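Local coordinates for transcriptional regulator KdgR (Pseudomonas aeruginosa, PDB 5Y6I), which probably binds DNA as a transcription factor of the IclR family, with a helix-turn-helix domain and a GAF-like C-terminal domain, at residues A200-A214 / V226-E240. Residues are numbered along the deposited sequence; the frame is centred on the assembly and turned at random.
Sequences AIHGLLMPGVEALSA and VLTVVGPASIFQAEE
E210 and L212 of strand 209-214 lie against strand 226-232 in a beta hairpin of the IclR C-terminal, GAF-like domain, and the chain after P232 folds back over the face that carries their side chains. Antiparallel pairing runs from A214 and L227 to V209 and P232, and beyond it A233 N reaches G208 O in a longer hydrogen bond (3.3 Å). G231, with no side chain, leaves room for F236 CB to come in close. With CG anti to the backbone N (chi1 -178°), the F236 ring stands edge-on to the strands, its CD1 3.5 Å from E210 O and its CZ 4.2 Å from L212 CB, while A238 CA lies over one face, offset toward the rim. A238 is the next bump. Its methyl rests on the sheet above the seam between strands 209-214 and 199-202, with A238 CB 3.5 Å from E210 CB and 3.4 Å from A211 O. The bend of E210 at chi2 (62°) brings its carboxylate alongside A233, OE1 lying 3.5 Å from A233 CB. On the same face L212 and V229 meet through their CB atoms, and L248 of helix 244-258 packs on L212. A211, S213, T228 and V230 line the other face, where S150 OG and S213 OG share a hydrogen bond. At the edge strand, E240 lays its CG on A200 CB before its carboxylate goes on to a salt bridge with R196. A238, at the centre of an inverse gamma turn, points its carbonyl at the edge of the H202 ring, in the ring plane, with A238 O 3.2 Å from H202 CE1.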
ATOM      1  N   ALA A 200       1.974 -23.287  14.479  1.00 99.49           N
ATOM      2  CA  ALA A 200       2.888 -24.419  14.450  1.00105.56           C
ATOM      3  C   ALA A 200       2.188 -25.659  13.900  1.00107.14           C
ATOM      4  O   ALA A 200       0.985 -25.850  14.099  1.00116.82           O
ATOM      5  CB  ALA A 200       3.422 -24.720  15.853  1.00109.35           C
ATOM      6  N   ILE A 201       2.950 -26.499  13.194  1.00 98.90           N
ATOM      7  CA  ILE A 201       2.462 -27.790  12.712  1.00 96.23           C
ATOM      8  C   ILE A 201       3.525 -28.851  12.962  1.00 95.31           C
ATOM      9  O   ILE A 201       4.721 -28.629  12.729  1.00 85.54           O
ATOM     10  CB  ILE A 201       2.081 -27.782  11.214  1.00 96.94           C
ATOM     11  CG1 ILE A 201       3.334 -27.679  10.323  1.00 98.90           C
ATOM     12  CG2 ILE A 201       1.049 -26.698  10.929  1.00 92.75           C
ATOM     13  CD1 ILE A 201       3.153 -28.199   8.900  1.00 98.72           C
ATOM     14  N   HIS A 202       3.081 -30.013  13.420  1.00 96.35           N
ATOM     15  CA  HIS A 202       3.961 -31.132  13.725  1.00100.39           C
ATOM     16  C   HIS A 202       3.743 -32.181  12.633  1.00100.76           C
ATOM     17  O   HIS A 202       2.899 -33.070  12.761  1.00 99.62           O
ATOM     18  CB  HIS A 202       3.670 -31.663  15.130  1.00110.26           C
ATOM     19  CG  HIS A 202       3.497 -30.577  16.150  1.00119.98           C
ATOM     20  ND1 HIS A 202       4.265 -29.432  16.153  1.00116.73           N
ATOM     21  CD2 HIS A 202       2.612 -30.438  17.168  1.00126.61           C
ATOM     22  CE1 HIS A 202       3.880 -28.647  17.143  1.00118.73           C
ATOM     23  NE2 HIS A 202       2.875 -29.230  17.772  1.00122.46           N
ATOM     24  N   GLY A 203       4.492 -32.053  11.537  1.00101.60           N
ATOM     25  CA  GLY A 203       4.460 -33.053  10.487  1.00104.84           C
ATOM     26  C   GLY A 203       3.213 -33.089   9.635  1.00109.70           C
ATOM     27  O   GLY A 203       3.095 -33.980   8.788  1.00111.42           O
ATOM     28  N   LEU A 204       2.287 -32.143   9.824  1.00112.33           N
ATOM     29  CA  LEU A 204       1.038 -32.128   9.066  1.00105.91           C
ATOM     30  C   LEU A 204       1.277 -32.250   7.558  1.00103.10           C
ATOM     31  O   LEU A 204       0.587 -33.012   6.874  1.00107.70           O
ATOM     32  CB  LEU A 204       0.250 -30.855   9.406  1.00104.14           C
ATOM     33  CG  LEU A 204      -0.325 -30.797  10.835  1.00101.30           C
ATOM     34  CD1 LEU A 204      -1.038 -29.500  11.110  1.00 97.77           C
ATOM     35  CD2 LEU A 204      -1.271 -31.944  11.075  1.00103.08           C
ATOM     36  N   LEU A 205       2.260 -31.528   7.024  1.00 99.70           N
ATOM     37  CA  LEU A 205       2.574 -31.677   5.604  1.00100.47           C
ATOM     38  C   LEU A 205       3.411 -32.924   5.339  1.00105.73           C
ATOM     39  O   LEU A 205       3.223 -33.591   4.315  1.00106.57           O
ATOM     40  CB  LEU A 205       3.295 -30.430   5.091  1.00 93.65           C
ATOM     41  CG  LEU A 205       3.935 -30.429   3.692  1.00 92.34           C
ATOM     42  CD1 LEU A 205       3.091 -31.059   2.597  1.00 94.80           C
ATOM     43  CD2 LEU A 205       4.303 -29.027   3.309  1.00 89.64           C
ATOM     44  N   MET A 206       4.343 -33.245   6.238  1.00108.43           N
ATOM     45  CA  MET A 206       5.127 -34.474   6.141  1.00109.25           C
ATOM     46  C   MET A 206       5.644 -34.871   7.516  1.00105.83           C
ATOM     47  O   MET A 206       6.452 -34.148   8.114  1.00 99.68           O
ATOM     48  CB  MET A 206       6.289 -34.314   5.167  1.00108.81           C
ATOM     49  CG  MET A 206       7.377 -35.335   5.342  1.00115.21           C
ATOM     50  SD  MET A 206       8.418 -35.343   3.886  1.00112.37           S
ATOM     51  CE  MET A 206       7.210 -35.131   2.585  1.00114.25           C
ATOM     52  N   PRO A 207       5.215 -36.019   8.038  1.00111.55           N
ATOM     53  CA  PRO A 207       5.453 -36.317   9.454  1.00109.66           C
ATOM     54  C   PRO A 207       6.937 -36.400   9.734  1.00103.31           C
ATOM     55  O   PRO A 207       7.727 -36.841   8.897  1.00 93.73           O
ATOM     56  CB  PRO A 207       4.750 -37.662   9.664  1.00113.96           C
ATOM     57  CG  PRO A 207       4.004 -37.944   8.359  1.00112.94           C
ATOM     58  CD  PRO A 207       4.697 -37.183   7.302  1.00109.77           C
ATOM     59  N   GLY A 208       7.323 -35.916  10.899  1.00105.10           N
ATOM     60  CA  GLY A 208       8.730 -35.762  11.172  1.00 97.37           C
ATOM     61  C   GLY A 208       9.328 -34.442  10.740  1.00 89.05           C
ATOM     62  O   GLY A 208      10.504 -34.204  11.022  1.00 86.64           O
ATOM     63  N   VAL A 209       8.588 -33.568  10.058  1.00 90.03           N
ATOM     64  CA  VAL A 209       9.081 -32.211   9.820  1.00 92.62           C
ATOM     65  C   VAL A 209       8.118 -31.239  10.476  1.00 88.78           C
ATOM     66  O   VAL A 209       6.900 -31.315  10.272  1.00 90.81           O
ATOM     67  CB  VAL A 209       9.308 -31.883   8.325  1.00 92.57           C
ATOM     68  CG1 VAL A 209      10.067 -32.962   7.640  1.00 93.14           C
ATOM     69  CG2 VAL A 209       8.084 -31.562   7.587  1.00 91.66           C
ATOM     70  N   GLU A 210       8.662 -30.373  11.317  1.00 89.53           N
ATOM     71  CA  GLU A 210       7.882 -29.397  12.054  1.00 94.88           C
ATOM     72  C   GLU A 210       8.128 -28.009  11.476  1.00100.13           C
ATOM     73  O   GLU A 210       9.277 -27.629  11.218  1.00102.90           O
ATOM     74  CB  GLU A 210       8.228 -29.447  13.543  1.00 97.61           C
ATOM     75  CG  GLU A 210       7.494 -30.536  14.325  1.00112.81           C
ATOM     76  CD  GLU A 210       7.802 -31.939  13.843  1.00130.45           C
ATOM     77  OE1 GLU A 210       8.838 -32.115  13.171  1.00134.95           O
ATOM     78  OE2 GLU A 210       7.016 -32.873  14.141  1.00138.69           O
ATOM     79  N   ALA A 211       7.049 -27.263  11.259  1.00 96.80           N
ATOM     80  CA  ALA A 211       7.134 -25.919  10.718  1.00 85.85           C
ATOM     81  C   ALA A 211       6.538 -24.921  11.700  1.00 89.88           C
ATOM     82  O   ALA A 211       5.873 -25.276  12.675  1.00 96.75           O
ATOM     83  CB  ALA A 211       6.430 -25.815   9.359  1.00 78.84           C
ATOM     84  N   LEU A 212       6.811 -23.653  11.428  1.00 85.83           N
ATOM     85  CA  LEU A 212       6.304 -22.547  12.221  1.00 78.01           C
ATOM     86  C   LEU A 212       6.130 -21.390  11.257  1.00 76.69           C
ATOM     87  O   LEU A 212       6.980 -21.184  10.386  1.00 73.61           O
ATOM     88  CB  LEU A 212       7.265 -22.184  13.347  1.00 77.34           C
ATOM     89  CG  LEU A 212       6.750 -21.323  14.493  1.00 82.53           C
ATOM     90  CD1 LEU A 212       5.914 -22.180  15.429  1.00 93.36           C
ATOM     91  CD2 LEU A 212       7.910 -20.669  15.237  1.00 77.39           C
ATOM     92  N   SER A 213       5.024 -20.659  11.398  1.00 78.83           N
ATOM     93  CA  SER A 213       4.614 -19.684  10.397  1.00 72.23           C
ATOM     94  C   SER A 213       3.982 -18.467  11.045  1.00 73.60           C
ATOM     95  O   SER A 213       3.150 -18.597  11.949  1.00 72.76           O
ATOM     96  CB  SER A 213       3.603 -20.286   9.431  1.00 72.94           C
ATOM     97  OG  SER A 213       4.119 -21.453   8.841  1.00 81.61           O
ATOM     98  N   ALA A 214       4.333 -17.291  10.522  1.00 70.61           N
ATOM     99  CA  ALA A 214       3.772 -16.015  10.921  1.00 68.46           C
ATOM    100  C   ALA A 214       3.559 -15.157   9.685  1.00 65.59           C
ATOM    101  O   ALA A 214       4.268 -15.315   8.682  1.00 60.50           O
ATOM    102  CB  ALA A 214       4.683 -15.268  11.902  1.00 77.18           C
ATOM    103  N   VAL A 226       4.004 -14.764   4.075  1.00 66.59           N
ATOM    104  CA  VAL A 226       4.113 -15.569   5.281  1.00 61.32           C
ATOM    105  C   VAL A 226       5.560 -16.017   5.392  1.00 68.74           C
ATOM    106  O   VAL A 226       6.172 -16.410   4.391  1.00 69.18           O
ATOM    107  CB  VAL A 226       3.165 -16.781   5.260  1.00 67.75           C
ATOM    108  CG1 VAL A 226       3.275 -17.591   6.576  1.00 73.02           C
ATOM    109  CG2 VAL A 226       1.744 -16.314   5.049  1.00 60.74           C
ATOM    110  N   LEU A 227       6.115 -15.916   6.594  1.00 71.75           N
ATOM    111  CA  LEU A 227       7.491 -16.298   6.856  1.00 68.99           C
ATOM    112  C   LEU A 227       7.462 -17.468   7.826  1.00 74.93           C
ATOM    113  O   LEU A 227       6.637 -17.504   8.744  1.00 74.00           O
ATOM    114  CB  LEU A 227       8.297 -15.123   7.427  1.00 64.11           C
ATOM    115  CG  LEU A 227       9.806 -15.159   7.170  1.00 67.09           C
ATOM    116  CD1 LEU A 227      10.371 -13.744   7.278  1.00 66.65           C
ATOM    117  CD2 LEU A 227      10.539 -16.100   8.119  1.00 62.20           C
ATOM    118  N   THR A 228       8.373 -18.414   7.629  1.00 75.58           N
ATOM    119  CA  THR A 228       8.145 -19.770   8.097  1.00 80.97           C
ATOM    120  C   THR A 228       9.463 -20.468   8.383  1.00 75.31           C
ATOM    121  O   THR A 228      10.377 -20.424   7.552  1.00 67.14           O
ATOM    122  CB  THR A 228       7.399 -20.536   7.025  1.00 92.09           C
ATOM    123  OG1 THR A 228       7.937 -20.099   5.781  1.00103.74           O
ATOM    124  CG2 THR A 228       5.953 -20.215   7.014  1.00 89.55           C
ATOM    125  N   VAL A 229       9.536 -21.146   9.527  1.00 71.56           N
ATOM    126  CA  VAL A 229      10.712 -21.900   9.938  1.00 73.47           C
ATOM    127  C   VAL A 229      10.369 -23.384   9.904  1.00 81.98           C
ATOM    128  O   VAL A 229       9.240 -23.787  10.208  1.00 83.47           O
ATOM    129  CB  VAL A 229      11.173 -21.473  11.345  1.00 71.58           C
ATOM    130  CG1 VAL A 229      12.330 -22.359  11.840  1.00 69.14           C
ATOM    131  CG2 VAL A 229      11.571 -19.995  11.348  1.00 69.99           C
ATOM    132  N   VAL A 230      11.346 -24.214   9.544  1.00 80.12           N
ATOM    133  CA  VAL A 230      11.028 -25.609   9.286  1.00 83.50           C
ATOM    134  C   VAL A 230      12.252 -26.478   9.555  1.00 95.04           C
ATOM    135  O   VAL A 230      13.395 -26.035   9.409  1.00100.46           O
ATOM    136  CB  VAL A 230      10.478 -25.744   7.843  1.00 75.89           C
ATOM    137  CG1 VAL A 230      11.509 -25.286   6.843  1.00 72.20           C
ATOM    138  CG2 VAL A 230       9.981 -27.154   7.555  1.00 75.72           C
ATOM    139  N   GLY A 231      11.995 -27.725   9.986  1.00 93.61           N
ATOM    140  CA  GLY A 231      13.026 -28.634  10.424  1.00 88.39           C
ATOM    141  C   GLY A 231      12.469 -29.836  11.164  1.00 89.12           C
ATOM    142  O   GLY A 231      11.481 -29.746  11.887  1.00 88.59           O
ATOM    143  N   PRO A 232      13.119 -30.992  11.018  1.00 87.87           N
ATOM    144  CA  PRO A 232      12.615 -32.213  11.666  1.00 96.64           C
ATOM    145  C   PRO A 232      12.590 -32.124  13.192  1.00104.82           C
ATOM    146  O   PRO A 232      13.311 -31.338  13.809  1.00115.43           O
ATOM    147  CB  PRO A 232      13.602 -33.297  11.196  1.00 99.14           C
ATOM    148  CG  PRO A 232      14.213 -32.756   9.955  1.00 93.90           C
ATOM    149  CD  PRO A 232      14.311 -31.264  10.200  1.00 87.82           C
ATOM    150  N   ALA A 233      11.778 -33.012  13.793  1.00104.39           N
ATOM    151  CA  ALA A 233      11.380 -32.910  15.202  1.00113.60           C
ATOM    152  C   ALA A 233      12.563 -32.925  16.162  1.00121.53           C
ATOM    153  O   ALA A 233      12.531 -32.233  17.190  1.00126.16           O
ATOM    154  CB  ALA A 233      10.416 -34.049  15.558  1.00121.09           C
ATOM    155  N   SER A 234      13.583 -33.738  15.865  1.00124.55           N
ATOM    156  CA  SER A 234      14.815 -33.858  16.639  1.00128.49           C
ATOM    157  C   SER A 234      15.425 -32.511  17.013  1.00128.36           C
ATOM    158  O   SER A 234      15.375 -32.123  18.186  1.00134.43           O
ATOM    159  CB  SER A 234      15.823 -34.749  15.893  1.00136.85           C
ATOM    160  OG  SER A 234      15.916 -34.490  14.499  1.00141.51           O
ATOM    161  N   ILE A 235      15.992 -31.781  16.052  1.00121.67           N
ATOM    162  CA  ILE A 235      16.665 -30.542  16.434  1.00118.97           C
ATOM    163  C   ILE A 235      15.656 -29.442  16.746  1.00118.14           C
ATOM    164  O   ILE A 235      15.825 -28.703  17.719  1.00118.94           O
ATOM    165  CB  ILE A 235      17.673 -30.091  15.358  1.00116.64           C
ATOM    166  CG1 ILE A 235      18.615 -29.019  15.924  1.00116.00           C
ATOM    167  CG2 ILE A 235      16.968 -29.568  14.102  1.00107.80           C
ATOM    168  CD1 ILE A 235      19.658 -29.552  16.894  1.00113.46           C
ATOM    169  N   PHE A 236      14.591 -29.325  15.947  1.00118.73           N
ATOM    170  CA  PHE A 236      13.687 -28.179  15.989  1.00113.66           C
ATOM    171  C   PHE A 236      12.389 -28.553  16.691  1.00118.07           C
ATOM    172  O   PHE A 236      11.624 -29.391  16.196  1.00117.64           O
ATOM    173  CB  PHE A 236      13.390 -27.656  14.582  1.00109.08           C
ATOM    174  CG  PHE A 236      12.484 -26.434  14.556  1.00107.44           C
ATOM    175  CD1 PHE A 236      11.604 -26.233  13.503  1.00104.34           C
ATOM    176  CD2 PHE A 236      12.516 -25.491  15.578  1.00106.40           C
ATOM    177  CE1 PHE A 236      10.763 -25.124  13.470  1.00100.80           C
ATOM    178  CE2 PHE A 236      11.679 -24.384  15.546  1.00103.65           C
ATOM    179  CZ  PHE A 236      10.802 -24.202  14.491  1.00 99.20           C
ATOM    180  N   GLN A 237      12.136 -27.912  17.830  1.00120.08           N
ATOM    181  CA  GLN A 237      10.858 -27.993  18.525  1.00118.34           C
ATOM    182  C   GLN A 237      10.009 -26.825  18.042  1.00113.56           C
ATOM    183  O   GLN A 237      10.313 -25.668  18.345  1.00111.76           O
ATOM    184  CB  GLN A 237      11.060 -27.938  20.036  1.00121.86           C
ATOM    185  CG  GLN A 237      10.212 -28.925  20.821  1.00126.91           C
ATOM    186  CD  GLN A 237      10.666 -30.350  20.614  1.00133.40           C
ATOM    187  OE1 GLN A 237      11.730 -30.752  21.094  1.00137.78           O
ATOM    188  NE2 GLN A 237       9.861 -31.131  19.905  1.00134.18           N
ATOM    189  N   ALA A 238       8.960 -27.123  17.276  1.00116.82           N
ATOM    190  CA  ALA A 238       8.100 -26.080  16.713  1.00118.32           C
ATOM    191  C   ALA A 238       6.955 -25.775  17.677  1.00123.85           C
ATOM    192  O   ALA A 238       5.788 -26.082  17.432  1.00128.03           O
ATOM    193  CB  ALA A 238       7.577 -26.495  15.346  1.00116.70           C
ATOM    194  N   GLU A 239       7.315 -25.156  18.797  1.00125.05           N
ATOM    195  CA  GLU A 239       6.353 -24.789  19.825  1.00126.88           C
ATOM    196  C   GLU A 239       5.990 -23.317  19.690  1.00125.16           C
ATOM    197  O   GLU A 239       6.875 -22.463  19.572  1.00122.82           O
ATOM    198  CB  GLU A 239       6.899 -25.095  21.220  1.00126.69           C
ATOM    199  CG  GLU A 239       6.474 -26.467  21.713  1.00128.39           C
ATOM    200  CD  GLU A 239       6.986 -26.788  23.097  1.00133.09           C
ATOM    201  OE1 GLU A 239       7.876 -27.659  23.222  1.00133.33           O
ATOM    202  OE2 GLU A 239       6.491 -26.173  24.063  1.00136.16           O
ATOM    203  N   GLU A 240       4.684 -23.029  19.714  1.00126.02           N
ATOM    204  CA  GLU A 240       4.166 -21.687  19.460  1.00125.42           C
ATOM    205  C   GLU A 240       4.672 -20.650  20.454  1.00122.63           C
ATOM    206  O   GLU A 240       4.440 -19.455  20.241  1.00121.30           O
ATOM    207  CB  GLU A 240       2.625 -21.701  19.462  1.00127.78           C
ATOM    208  CG  GLU A 240       2.001 -22.425  18.266  1.00127.31           C
ATOM    209  CD  GLU A 240       0.479 -22.445  18.283  1.00129.05           C
ATOM    210  OE1 GLU A 240      -0.118 -22.976  17.319  1.00128.24           O
ATOM    211  OE2 GLU A 240      -0.126 -21.942  19.254  1.00130.07           O
TER